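PDB 4FMH: VP1 from Merkel cell polyomavirus, which builds the icosahedral capsid of the virus as pentamers and, through this jelly-roll part of the chain, binds sialylated oligosaccharides at a site required for infection. Local coordinates for residues B[68-73]-B[130-135]; B[154-157]-B[162-165]; B[156-161]-B[166-171]; B[259-264]-B[269-274]. All blocks are in the same frame, centred on the assembly; numbering follows the deposited sequence.

Interaction 1 of 4, residues B[68-73]-B[130-135]; sequences PAYSVA and VNYHMF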
loop_
_atom_site.group_PDB
_atom_site.type_symbol
_atom_site.label_atom_id
_atom_site.label_comp_id
_atom_site.label_asym_id
_atom_site.label_seq_id
_atom_site.Cartn_x
_atom_site.Cartn_y
_atom_site.Cartn_z
ATOM N N PRO B 68 -7.632 -5.924 -26.472
ATOM C CA PRO B 68 -6.276 -6.323 -26.084
ATOM C C PRO B 68 -6.215 -7.824 -25.821
ATOM O O PRO B 68 -7.143 -8.406 -25.237
ATOM C CB PRO B 68 -6.020 -5.524 -24.794
ATOM C CG PRO B 68 -6.870 -4.298 -24.958
ATOM C CD PRO B 68 -8.120 -4.790 -25.660
ATOM N N ALA B 69 -5.136 -8.443 -26.279
ATOM C CA ALA B 69 -4.997 -9.887 -26.220
ATOM C C ALA B 69 -3.662 -10.255 -25.577
ATOM O O ALA B 69 -2.767 -9.415 -25.469
ATOM C CB ALA B 69 -5.109 -10.477 -27.634
ATOM N N TYR B 70 -3.549 -11.504 -25.130
ATOM C CA TYR B 70 -2.319 -12.009 -24.539
ATOM C C TYR B 70 -1.191 -12.075 -25.555
ATOM O O TYR B 70 -1.421 -12.315 -26.747
ATOM C CB TYR B 70 -2.547 -13.396 -23.925
ATOM C CG TYR B 70 -3.389 -13.356 -22.667
ATOM C CD1 TYR B 70 -2.826 -13.000 -21.432
ATOM C CD2 TYR B 70 -4.754 -13.649 -22.714
ATOM C CE1 TYR B 70 -3.607 -12.949 -20.277
ATOM C CE2 TYR B 70 -5.537 -13.598 -21.576
ATOM C CZ TYR B 70 -4.967 -13.249 -20.359
ATOM O OH TYR B 70 -5.770 -13.205 -19.234
ATOM N N SER B 71 0.025 -11.833 -25.080
ATOM C CA SER B 71 1.216 -12.091 -25.875
ATOM C C SER B 71 1.684 -13.491 -25.544
ATOM O O SER B 71 1.542 -13.938 -24.405
ATOM C CB SER B 71 2.330 -11.083 -25.573
ATOM O OG SER B 71 1.969 -9.794 -26.027
ATOM N N VAL B 72 2.229 -14.183 -26.540
ATOM C CA VAL B 72 2.771 -15.524 -26.323
ATOM C C VAL B 72 3.833 -15.883 -27.362
ATOM O O VAL B 72 3.734 -15.514 -28.539
ATOM C CB VAL B 72 1.648 -16.620 -26.206
ATOM C CG1 VAL B 72 0.615 -16.472 -27.293
ATOM C CG2 VAL B 72 2.229 -18.037 -26.196
ATOM N N ALA B 73 4.872 -16.566 -26.896
ATOM C CA ALA B 73 5.869 -17.159 -27.780
ATOM C C ALA B 73 6.214 -18.560 -27.305
ATOM O O ALA B 73 6.200 -18.839 -26.101
ATOM C CB ALA B 73 7.129 -16.288 -27.844
ATOM N N VAL B 130 -7.072 1.824 -15.902
ATOM C CA VAL B 130 -7.083 0.359 -15.911
ATOM C C VAL B 130 -5.692 -0.222 -16.173
ATOM O O VAL B 130 -5.071 0.072 -17.199
ATOM C CB VAL B 130 -8.094 -0.205 -16.938
ATOM C CG1 VAL B 130 -7.991 -1.730 -17.017
ATOM C CG2 VAL B 130 -9.530 0.229 -16.575
ATOM N N ASN B 131 -5.212 -1.024 -15.220
ATOM C CA ASN B 131 -4.006 -1.833 -15.408
ATOM C C ASN B 131 -4.315 -3.316 -15.341
ATOM O O ASN B 131 -5.164 -3.754 -14.553
ATOM C CB ASN B 131 -2.938 -1.505 -14.357
ATOM C CG ASN B 131 -2.033 -0.358 -14.779
ATOM O OD1 ASN B 131 -0.852 -0.565 -15.076
ATOM N ND2 ASN B 131 -2.580 0.856 -14.810
ATOM N N TYR B 132 -3.616 -4.085 -16.170
ATOM C CA TYR B 132 -3.656 -5.536 -16.089
ATOM C C TYR B 132 -2.268 -6.045 -16.413
ATOM O O TYR B 132 -1.735 -5.768 -17.496
ATOM C CB TYR B 132 -4.684 -6.108 -17.074
ATOM C CG TYR B 132 -4.850 -7.613 -17.015
ATOM C CD1 TYR B 132 -5.611 -8.214 -16.004
ATOM C CD2 TYR B 132 -4.253 -8.436 -17.971
ATOM C CE1 TYR B 132 -5.767 -9.605 -15.943
ATOM C CE2 TYR B 132 -4.397 -9.826 -17.919
ATOM C CZ TYR B 132 -5.154 -10.401 -16.910
ATOM O OH TYR B 132 -5.299 -11.770 -16.870
ATOM N N HIS B 133 -1.687 -6.786 -15.472
ATOM C CA HIS B 133 -0.329 -7.289 -15.623
ATOM C C HIS B 133 -0.246 -8.747 -15.238
ATOM O O HIS B 133 -0.668 -9.138 -14.151
ATOM C CB HIS B 133 0.651 -6.465 -14.794
ATOM C CG HIS B 133 0.657 -5.021 -15.165
ATOM N ND1 HIS B 133 1.347 -4.539 -16.258
ATOM C CD2 HIS B 133 0.007 -3.963 -14.629
ATOM C CE1 HIS B 133 1.139 -3.238 -16.362
ATOM N NE2 HIS B 133 0.332 -2.864 -15.386
ATOM N N MET B 134 0.308 -9.546 -16.142
ATOM C CA MET B 134 0.499 -10.964 -15.892
ATOM C C MET B 134 1.638 -11.493 -16.749
ATOM O O MET B 134 1.915 -10.970 -17.830
ATOM C CB MET B 134 -0.800 -11.755 -16.155
ATOM C CG MET B 134 -1.140 -12.029 -17.620
ATOM S SD MET B 134 -0.408 -13.537 -18.331
ATOM C CE MET B 134 -1.232 -14.807 -17.387
ATOM N N PHE B 135 2.307 -12.522 -16.249
ATOM C CA PHE B 135 3.241 -13.290 -17.063
ATOM C C PHE B 135 3.146 -14.744 -16.630
ATOM O O PHE B 135 2.738 -15.040 -15.494
ATOM C CB PHE B 135 4.678 -12.736 -16.985
ATOM C CG PHE B 135 5.391 -13.026 -15.684
ATOM C CD1 PHE B 135 5.243 -12.183 -14.587
ATOM C CD2 PHE B 135 6.231 -14.138 -15.568
ATOM C CE1 PHE B 135 5.910 -12.443 -13.387
ATOM C CE2 PHE B 135 6.904 -14.401 -14.377
ATOM C CZ PHE B 135 6.745 -13.558 -13.288
#
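The backbones at Y70 and M134 come no nearer than 9.2 Å between their CA atoms, so the 68-73 and 130-135 segments meet through long side chains and share no backbone bond. Three residues carry the contact, which lies in the interior of the VP1 jelly roll, close to the centre of the chain. Y70 reaches across with its ring, and M134 meets that ring at its edge, near the plane, where M134 CG lies 3.7 Å from Y70 CE1. The methionine chain is bent at chi2 and chi3 (87° and 66°), which brings M134 SD to 3.8 Å from Y70 CE1, an oblique Met-aromatic contact. Y132 stands crosswise to Y70. Its CG is anti to the backbone N (chi1 -177°), sending the ring out from the strand, and Y70 CE1 sits in plane at the edge of that ring, 4.0 Å from Y132 CE2. The two phenol oxygens, Y70 OH and Y132 OH, are 2.8 Å apart, at hydrogen-bonding distance. Y70 OH also bonds W200 O, which gives this buried hydroxyl a second partner. Strands 71-76 and 131-138 each pair with strand 250-263, whose A256 touches Y70. S105 of a neighbouring subunit packs on both tyrosines, and F228 of that subunit packs on M134.

Interaction 2 of 4, residues B[154-157]-B[162-165]; sequences QYPK and GPIT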
loop_
_atom_site.group_PDB
_atom_site.type_symbol
_atom_site.label_atom_id
_atom_site.label_comp_id
_atom_site.label_asym_id
_atom_site.label_seq_id
_atom_site.Cartn_x
_atom_site.Cartn_y
_atom_site.Cartn_z
ATOM N N GLN B 154 -21.195 -9.579 -28.784
ATOM C CA GLN B 154 -20.994 -10.260 -30.065
ATOM C C GLN B 154 -19.593 -9.978 -30.564
ATOM O O GLN B 154 -19.347 -8.965 -31.222
ATOM C CB GLN B 154 -22.047 -9.823 -31.092
ATOM C CG GLN B 154 -23.477 -9.997 -30.606
ATOM C CD GLN B 154 -24.515 -9.893 -31.716
ATOM O OE1 GLN B 154 -24.269 -9.302 -32.772
ATOM N NE2 GLN B 154 -25.690 -10.466 -31.473
ATOM N N TYR B 155 -18.666 -10.864 -30.211
ATOM C CA TYR B 155 -17.273 -10.711 -30.611
ATOM C C TYR B 155 -17.136 -11.026 -32.103
ATOM O O TYR B 155 -17.927 -11.805 -32.633
ATOM C CB TYR B 155 -16.366 -11.605 -29.756
ATOM C CG TYR B 155 -16.312 -11.160 -28.306
ATOM C CD1 TYR B 155 -15.496 -10.098 -27.913
ATOM C CD2 TYR B 155 -17.095 -11.788 -27.334
ATOM C CE1 TYR B 155 -15.455 -9.667 -26.578
ATOM C CE2 TYR B 155 -17.057 -11.373 -25.993
ATOM C CZ TYR B 155 -16.240 -10.313 -25.626
ATOM O OH TYR B 155 -16.209 -9.896 -24.307
ATOM N N PRO B 156 -16.158 -10.402 -32.786
ATOM C CA PRO B 156 -15.985 -10.698 -34.212
ATOM C C PRO B 156 -15.706 -12.181 -34.401
ATOM O O PRO B 156 -14.948 -12.772 -33.620
ATOM C CB PRO B 156 -14.759 -9.868 -34.607
ATOM C CG PRO B 156 -14.646 -8.815 -33.541
ATOM C CD PRO B 156 -15.136 -9.462 -32.292
ATOM N N LYS B 157 -16.347 -12.769 -35.407
ATOM C CA LYS B 157 -16.232 -14.197 -35.683
ATOM C C LYS B 157 -14.807 -14.580 -36.065
ATOM O O LYS B 157 -14.166 -13.899 -36.868
ATOM C CB LYS B 157 -17.205 -14.610 -36.793
ATOM C CG LYS B 157 -18.661 -14.767 -36.345
ATOM C CD LYS B 157 -19.471 -13.489 -36.561
ATOM C CE LYS B 157 -20.918 -13.647 -36.088
ATOM N NZ LYS B 157 -21.654 -14.698 -36.849
ATOM N N GLY B 162 -11.525 -12.745 -36.871
ATOM C CA GLY B 162 -11.620 -12.294 -35.480
ATOM C C GLY B 162 -10.751 -13.081 -34.511
ATOM O O GLY B 162 -10.071 -14.025 -34.907
ATOM N N PRO B 163 -10.770 -12.697 -33.225
ATOM C CA PRO B 163 -10.017 -13.433 -32.211
ATOM C C PRO B 163 -10.723 -14.733 -31.816
ATOM O O PRO B 163 -11.859 -14.964 -32.221
ATOM C CB PRO B 163 -10.013 -12.464 -31.027
ATOM C CG PRO B 163 -11.296 -11.736 -31.156
ATOM C CD PRO B 163 -11.530 -11.577 -32.639
ATOM N N ILE B 164 -10.051 -15.568 -31.030
ATOM C CA ILE B 164 -10.676 -16.765 -30.480
ATOM C C ILE B 164 -11.390 -16.409 -29.178
ATOM O O ILE B 164 -10.768 -15.926 -28.239
ATOM C CB ILE B 164 -9.650 -17.900 -30.255
ATOM C CG1 ILE B 164 -9.103 -18.380 -31.607
ATOM C CG2 ILE B 164 -10.292 -19.073 -29.488
ATOM C CD1 ILE B 164 -7.693 -18.891 -31.545
ATOM N N THR B 165 -12.699 -16.643 -29.139
ATOM C CA THR B 165 -13.496 -16.365 -27.942
ATOM C C THR B 165 -14.323 -17.598 -27.562
ATOM O O THR B 165 -14.139 -18.669 -28.140
ATOM C CB THR B 165 -14.398 -15.111 -28.121
ATOM O OG1 THR B 165 -15.335 -15.333 -29.181
ATOM C CG2 THR B 165 -13.558 -13.863 -28.440
HETATM O O HOH W 1 -14.556 -14.713 -31.589
#
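T165 brings its methyl group obliquely to the root of the Y155 ring: T165 CG2 lies 3.8 Å from Y155 CB and 3.9 Å from Y155 CG. Beside it two puckered proline rings cross at about a right angle, touching where P156 CB comes within 4.1 Å of P163 CD. The far end of the tyrosine is taken up by a hydrogen bond from Y155 OH to E198. T165 is turned so that its two branches divide the work: OG1 sits between the backbone N and the carbonyl carbon (chi1 62°) and faces a water, leaving CG2 for the tyrosine. That water gives its protons to P156 O and P163 O, each 2.8 Å away, and accepts from T165 OG1 at 2.6 Å. Where the loop narrows, P156 and G162 approach to 4.8 Å between CA atoms, and G162 N donates to K157 O at 2.9 Å. This bond is bent, 142° at the hydrogen, and the donor is tilted 33° from the carbonyl plane. G162, with no side chain, lies close against the carbonyls of P156 and K157. One direct hydrogen bond thus spans the segments, and the water adds three more, so that much of the polar link in this loop ahead of helix 166-170 runs through a single solvent molecule.

Interaction 3 of 4, residues B[156-161]-B[166-171]; sequences PKTTNG and IETVLG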
loop_
_atom_site.group_PDB
_atom_site.type_symbol
_atom_site.label_atom_id
_atom_site.label_comp_id
_atom_site.label_asym_id
_atom_site.label_seq_id
_atom_site.Cartn_x
_atom_site.Cartn_y
_atom_site.Cartn_z
ATOM N N PRO B 156 -16.158 -10.402 -32.786
ATOM C CA PRO B 156 -15.985 -10.698 -34.212
ATOM C C PRO B 156 -15.706 -12.181 -34.401
ATOM O O PRO B 156 -14.948 -12.772 -33.620
ATOM C CB PRO B 156 -14.759 -9.868 -34.607
ATOM C CG PRO B 156 -14.646 -8.815 -33.541
ATOM C CD PRO B 156 -15.136 -9.462 -32.292
ATOM N N LYS B 157 -16.347 -12.769 -35.407
ATOM C CA LYS B 157 -16.232 -14.197 -35.683
ATOM C C LYS B 157 -14.807 -14.580 -36.065
ATOM O O LYS B 157 -14.166 -13.899 -36.868
ATOM C CB LYS B 157 -17.205 -14.610 -36.793
ATOM C CG LYS B 157 -18.661 -14.767 -36.345
ATOM C CD LYS B 157 -19.471 -13.489 -36.561
ATOM C CE LYS B 157 -20.918 -13.647 -36.088
ATOM N NZ LYS B 157 -21.654 -14.698 -36.849
ATOM N N THR B 158 -14.318 -15.668 -35.475
ATOM C CA THR B 158 -12.980 -16.194 -35.771
ATOM C C THR B 158 -12.834 -16.510 -37.267
ATOM O O THR B 158 -11.802 -16.228 -37.868
ATOM C CB THR B 158 -12.668 -17.443 -34.905
ATOM O OG1 THR B 158 -12.840 -17.112 -33.522
ATOM C CG2 THR B 158 -11.244 -17.938 -35.122
ATOM N N THR B 159 -13.887 -17.055 -37.866
ATOM C CA THR B 159 -13.896 -17.365 -39.303
ATOM C C THR B 159 -13.798 -16.117 -40.198
ATOM O O THR B 159 -13.397 -16.217 -41.358
ATOM C CB THR B 159 -15.126 -18.210 -39.700
ATOM O OG1 THR B 159 -16.311 -17.607 -39.179
ATOM C CG2 THR B 159 -15.003 -19.627 -39.158
ATOM N N ASN B 160 -14.158 -14.955 -39.649
ATOM C CA ASN B 160 -14.064 -13.683 -40.371
ATOM C C ASN B 160 -12.769 -12.910 -40.083
ATOM O O ASN B 160 -12.659 -11.730 -40.413
ATOM C CB ASN B 160 -15.278 -12.793 -40.055
ATOM C CG ASN B 160 -16.593 -13.382 -40.548
ATOM O OD1 ASN B 160 -16.635 -14.138 -41.520
ATOM N ND2 ASN B 160 -17.683 -13.022 -39.878
ATOM N N GLY B 161 -11.795 -13.576 -39.465
ATOM C CA GLY B 161 -10.533 -12.935 -39.082
ATOM C C GLY B 161 -10.474 -12.457 -37.637
ATOM O O GLY B 161 -9.487 -11.844 -37.219
ATOM N N ILE B 166 -15.207 -17.452 -26.577
ATOM C CA ILE B 166 -15.957 -18.585 -26.038
ATOM C C ILE B 166 -16.840 -19.253 -27.098
ATOM O O ILE B 166 -16.889 -20.484 -27.185
ATOM C CB ILE B 166 -16.775 -18.195 -24.774
ATOM C CG1 ILE B 166 -15.829 -17.750 -23.644
ATOM C CG2 ILE B 166 -17.646 -19.367 -24.307
ATOM C CD1 ILE B 166 -16.536 -17.389 -22.319
ATOM N N GLU B 167 -17.526 -18.448 -27.905
ATOM C CA GLU B 167 -18.345 -18.986 -28.998
ATOM C C GLU B 167 -17.507 -19.875 -29.934
ATOM O O GLU B 167 -17.985 -20.909 -30.408
ATOM C CB GLU B 167 -19.046 -17.859 -29.776
ATOM C CG GLU B 167 -20.018 -18.359 -30.853
ATOM C CD GLU B 167 -20.963 -17.280 -31.382
ATOM O OE1 GLU B 167 -21.000 -16.160 -30.822
ATOM O OE2 GLU B 167 -21.675 -17.566 -32.370
ATOM N N THR B 168 -16.258 -19.474 -30.175
ATOM C CA THR B 168 -15.327 -20.261 -30.982
ATOM C C THR B 168 -15.128 -21.678 -30.429
ATOM O O THR B 168 -15.189 -22.647 -31.178
ATOM C CB THR B 168 -13.942 -19.577 -31.109
ATOM O OG1 THR B 168 -14.116 -18.175 -31.349
ATOM C CG2 THR B 168 -13.128 -20.205 -32.250
ATOM N N VAL B 169 -14.880 -21.792 -29.125
ATOM C CA VAL B 169 -14.594 -23.097 -28.524
ATOM C C VAL B 169 -15.853 -23.940 -28.311
ATOM O O VAL B 169 -15.797 -25.168 -28.406
ATOM C CB VAL B 169 -13.755 -22.996 -27.209
ATOM C CG1 VAL B 169 -12.504 -22.156 -27.434
ATOM C CG2 VAL B 169 -14.576 -22.422 -26.070
ATOM N N LEU B 170 -16.979 -23.284 -28.031
ATOM C CA LEU B 170 -18.244 -23.988 -27.806
ATOM C C LEU B 170 -18.932 -24.436 -29.103
ATOM O O LEU B 170 -19.733 -25.382 -29.096
ATOM C CB LEU B 170 -19.211 -23.132 -26.981
ATOM C CG LEU B 170 -18.892 -22.779 -25.521
ATOM C CD1 LEU B 170 -20.075 -22.019 -24.915
ATOM C CD2 LEU B 170 -18.567 -24.014 -24.689
ATOM N N GLY B 171 -18.638 -23.747 -30.204
ATOM C CA GLY B 171 -19.306 -24.013 -31.484
ATOM C C GLY B 171 -20.748 -23.538 -31.494
ATOM O O GLY B 171 -21.545 -23.950 -32.348
HETATM O O HOH W 2 -16.356 -16.644 -33.046
#
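T158 and T168 make this contact almost alone, each burying about 40 Å² of its surface against the opposite segment. Their hydroxyls meet, with T158 OG1 2.7 Å from T168 OG1, at hydrogen-bonding distance, while the side chains cross at about a right angle. In both threonines OG1 lies beside the residue's own backbone N (chi1 -55° in T158, -43° in T168), which turns the two hydroxyls to each other. The methyl of T168 leans on the same oxygen, its CG2 3.4 Å from T158 OG1. Each hydroxyl has a second partner in the linking residues: T158 OG1 is bonded to P163 O, and T168 OG1 accepts from the N-H of T165, the N-cap residue of helix 166-170, whose own side chain makes no capping bond. A water 3.2 Å from T168 OG1 also holds T158 N weakly. Nearby, K157 NZ and E167 OE2 remain 5.3 Å apart, opposite charges without contact. The 156-161 segment keeps its shape by its own turn bonds, including G161 N to T158 O. Two shared hydroxyls thus join a surface loop to the first turn of the helix by polar chemistry, with little apolar burial.

Interaction 4 of 4, residues B[259-264]-B[269-274]; sequences VGFLFK and MALHGL. With SIA (N-acetyl-alpha-neuraminic acid), chain U.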
loop_
_atom_site.group_PDB
_atom_site.type_symbol
_atom_site.label_atom_id
_atom_site.label_comp_id
_atom_site.label_asym_id
_atom_site.label_seq_id
_atom_site.Cartn_x
_atom_site.Cartn_y
_atom_site.Cartn_z
ATOM N N VAL B 259 -1.289 -0.696 -19.343
ATOM C CA VAL B 259 -0.737 0.310 -18.413
ATOM C C VAL B 259 -1.632 1.533 -18.224
ATOM O O VAL B 259 -1.268 2.473 -17.509
ATOM C CB VAL B 259 0.681 0.771 -18.823
ATOM C CG1 VAL B 259 1.684 -0.366 -18.650
ATOM C CG2 VAL B 259 0.694 1.327 -20.257
ATOM N N GLY B 260 -2.797 1.529 -18.867
ATOM C CA GLY B 260 -3.743 2.625 -18.684
ATOM C C GLY B 260 -4.251 3.242 -19.968
ATOM O O GLY B 260 -3.973 2.737 -21.060
ATOM N N PHE B 261 -5.002 4.335 -19.821
ATOM C CA PHE B 261 -5.639 5.018 -20.942
ATOM C C PHE B 261 -4.815 6.193 -21.440
ATOM O O PHE B 261 -4.233 6.936 -20.641
ATOM C CB PHE B 261 -7.003 5.590 -20.542
ATOM C CG PHE B 261 -8.037 4.561 -20.187
ATOM C CD1 PHE B 261 -8.680 3.827 -21.177
ATOM C CD2 PHE B 261 -8.402 4.365 -18.852
ATOM C CE1 PHE B 261 -9.666 2.889 -20.843
ATOM C CE2 PHE B 261 -9.386 3.431 -18.511
ATOM C CZ PHE B 261 -10.010 2.693 -19.516
ATOM N N LEU B 262 -4.799 6.363 -22.763
ATOM C CA LEU B 262 -4.421 7.623 -23.376
ATOM C C LEU B 262 -5.696 8.455 -23.468
ATOM O O LEU B 262 -6.674 8.045 -24.109
ATOM C CB LEU B 262 -3.826 7.403 -24.766
ATOM C CG LEU B 262 -3.326 8.645 -25.525
ATOM C CD1 LEU B 262 -2.120 9.297 -24.835
ATOM C CD2 LEU B 262 -3.007 8.301 -26.972
ATOM N N PHE B 263 -5.692 9.599 -22.800
ATOM C CA PHE B 263 -6.844 10.497 -22.773
ATOM C C PHE B 263 -6.709 11.535 -23.869
ATOM O O PHE B 263 -5.803 12.370 -23.826
ATOM C CB PHE B 263 -6.920 11.204 -21.419
ATOM C CG PHE B 263 -7.378 10.310 -20.294
ATOM C CD1 PHE B 263 -6.480 9.493 -19.625
ATOM C CD2 PHE B 263 -8.710 10.294 -19.911
ATOM C CE1 PHE B 263 -6.902 8.662 -18.578
ATOM C CE2 PHE B 263 -9.148 9.466 -18.866
ATOM C CZ PHE B 263 -8.239 8.647 -18.205
ATOM N N LYS B 264 -7.610 11.476 -24.844
ATOM C CA LYS B 264 -7.557 12.364 -26.002
ATOM C C LYS B 264 -8.436 13.602 -25.786
ATOM O O LYS B 264 -9.445 13.534 -25.087
ATOM C CB LYS B 264 -7.986 11.612 -27.266
ATOM C CG LYS B 264 -7.175 10.342 -27.526
ATOM C CD LYS B 264 -7.727 9.567 -28.712
ATOM C CE LYS B 264 -6.852 8.355 -29.013
ATOM N NZ LYS B 264 -7.468 7.466 -30.038
ATOM N N MET B 269 -11.004 7.762 -25.324
ATOM C CA MET B 269 -9.970 7.068 -24.568
ATOM C C MET B 269 -9.585 5.750 -25.229
ATOM O O MET B 269 -10.451 4.999 -25.686
ATOM C CB MET B 269 -10.454 6.799 -23.144
ATOM C CG MET B 269 -10.778 8.081 -22.357
ATOM S SD MET B 269 -11.868 7.804 -20.969
ATOM C CE MET B 269 -10.929 6.619 -20.000
ATOM N N ALA B 270 -8.283 5.473 -25.245
ATOM C CA ALA B 270 -7.746 4.221 -25.768
ATOM C C ALA B 270 -6.809 3.585 -24.737
ATOM O O ALA B 270 -6.055 4.288 -24.065
ATOM C CB ALA B 270 -7.000 4.475 -27.075
ATOM N N LEU B 271 -6.855 2.262 -24.609
ATOM C CA LEU B 271 -5.911 1.569 -23.727
ATOM C C LEU B 271 -4.532 1.431 -24.382
ATOM O O LEU B 271 -4.403 1.493 -25.610
ATOM C CB LEU B 271 -6.459 0.209 -23.280
ATOM C CG LEU B 271 -7.549 0.220 -22.205
ATOM C CD1 LEU B 271 -8.205 -1.142 -22.129
ATOM C CD2 LEU B 271 -6.982 0.642 -20.827
ATOM N N HIS B 272 -3.509 1.258 -23.549
ATOM C CA HIS B 272 -2.116 1.230 -23.987
ATOM C C HIS B 272 -1.415 0.106 -23.237
ATOM O O HIS B 272 -1.721 -0.158 -22.071
ATOM C CB HIS B 272 -1.464 2.584 -23.672
ATOM C CG HIS B 272 -0.033 2.718 -24.109
ATOM N ND1 HIS B 272 0.429 2.285 -25.333
ATOM C CD2 HIS B 272 1.027 3.299 -23.496
ATOM C CE1 HIS B 272 1.717 2.559 -25.440
ATOM N NE2 HIS B 272 2.104 3.176 -24.339
ATOM N N GLY B 273 -0.489 -0.564 -23.916
ATOM C CA GLY B 273 0.309 -1.609 -23.283
ATOM C C GLY B 273 1.792 -1.376 -23.496
ATOM O O GLY B 273 2.182 -0.585 -24.357
ATOM N N LEU B 274 2.617 -2.060 -22.704
ATOM C CA LEU B 274 4.073 -2.006 -22.860
ATOM C C LEU B 274 4.647 -3.406 -23.106
ATOM O O LEU B 274 4.002 -4.401 -22.753
ATOM C CB LEU B 274 4.716 -1.363 -21.620
ATOM C CG LEU B 274 4.481 0.137 -21.418
ATOM C CD1 LEU B 274 5.062 0.560 -20.066
ATOM C CD2 LEU B 274 5.133 0.946 -22.544
HETATM C C1 SIA U . -11.169 12.007 -31.852
HETATM C C2 SIA U . -10.247 11.966 -33.073
HETATM C C3 SIA U . -8.846 11.502 -32.632
HETATM C C4 SIA U . -8.735 9.999 -32.350
HETATM C C5 SIA U . -9.325 9.172 -33.489
HETATM C C6 SIA U . -10.729 9.650 -33.882
HETATM C C7 SIA U . -11.210 8.910 -35.143
HETATM C C8 SIA U . -12.723 8.992 -35.398
HETATM C C9 SIA U . -13.182 10.344 -35.937
HETATM C C10 SIA U . -8.623 6.832 -33.746
HETATM C C11 SIA U . -8.727 5.447 -33.190
HETATM N N5 SIA U . -9.316 7.771 -33.093
HETATM O O1A SIA U . -10.680 12.277 -30.727
HETATM O O1B SIA U . -12.398 11.788 -31.990
HETATM O O4 SIA U . -7.360 9.612 -32.169
HETATM O O6 SIA U . -10.757 11.078 -34.095
HETATM O O7 SIA U . -10.474 9.368 -36.286
HETATM O O8 SIA U . -13.124 7.979 -36.333
HETATM O O9 SIA U . -13.712 11.100 -34.846
HETATM O O10 SIA U . -7.948 7.068 -34.735
#
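F261 and L271 face each other as a non-hydrogen-bonded antiparallel pair, 4.4 Å between CA atoms; bonds across the hairpin fall to the residues beside them, while the F261 backbone bonds S128 and L271 N bonds T49 OG1. L262 and A270 are bonded both ways: L262 N gives to A270 O at 2.8 Å, nearly along the C=O axis, and A270 N returns to L262 O at 3.2 Å. Further on, V259 N donates almost straight (173°) to H272 O at 2.8 Å, whereas the bond from H272 N to G260 O is weak and strongly bent. These strands, 250-263 and 269-287, form a beta hairpin of the VP1 jelly roll, and the loop at their turn reaches the receptor site. On one face of the sheet F261 is sandwiched by CH-pi contacts: M269 CE stands over the centre of one side, 3.5 Å from the ring centroid, and L271 CD2 lies over the other, offset toward the rim. Bent at chi3 (59°), M269 also sets its CE 3.5 Å from F263 CE2. V110 of a neighbouring subunit packs on F261. The opposite face carries H272, whose ND1 is satisfied by T47 O and whose ring stacks on Y48. K264 is extended beyond CG, and its NZ donates a hydrogen bond to O4 of the sialic acid at 3.0 Å. D51 forms a salt bridge with that ammonium and W45 a cation-pi contact, while S266 OG, K268 NZ and D51 OD1 also bond the sugar.

In the fold
Interactions 1 and 4 are buried and belong to the same sheet: strand 250-263, which supplies 259-264, pairs with both 71-76 and 131-138, and the two contacts touch where V130 packs on F261 and H133 on V259. Interaction 4 joins adjacent strands by backbone bonds, interaction 1 non-adjacent ones by side chains alone; both border a neighbouring subunit. Interactions 2 and 3 lie in one loop leading into helix 166-170 and share P156 and K157. Mostly buried, interaction 2 combines a backbone bond, apolar contacts and a bridging water; interaction 3, at the surface, rests on one hydroxyl pair, with at most a weak water. Of the four, only interaction 4 includes a glycan-pocket residue.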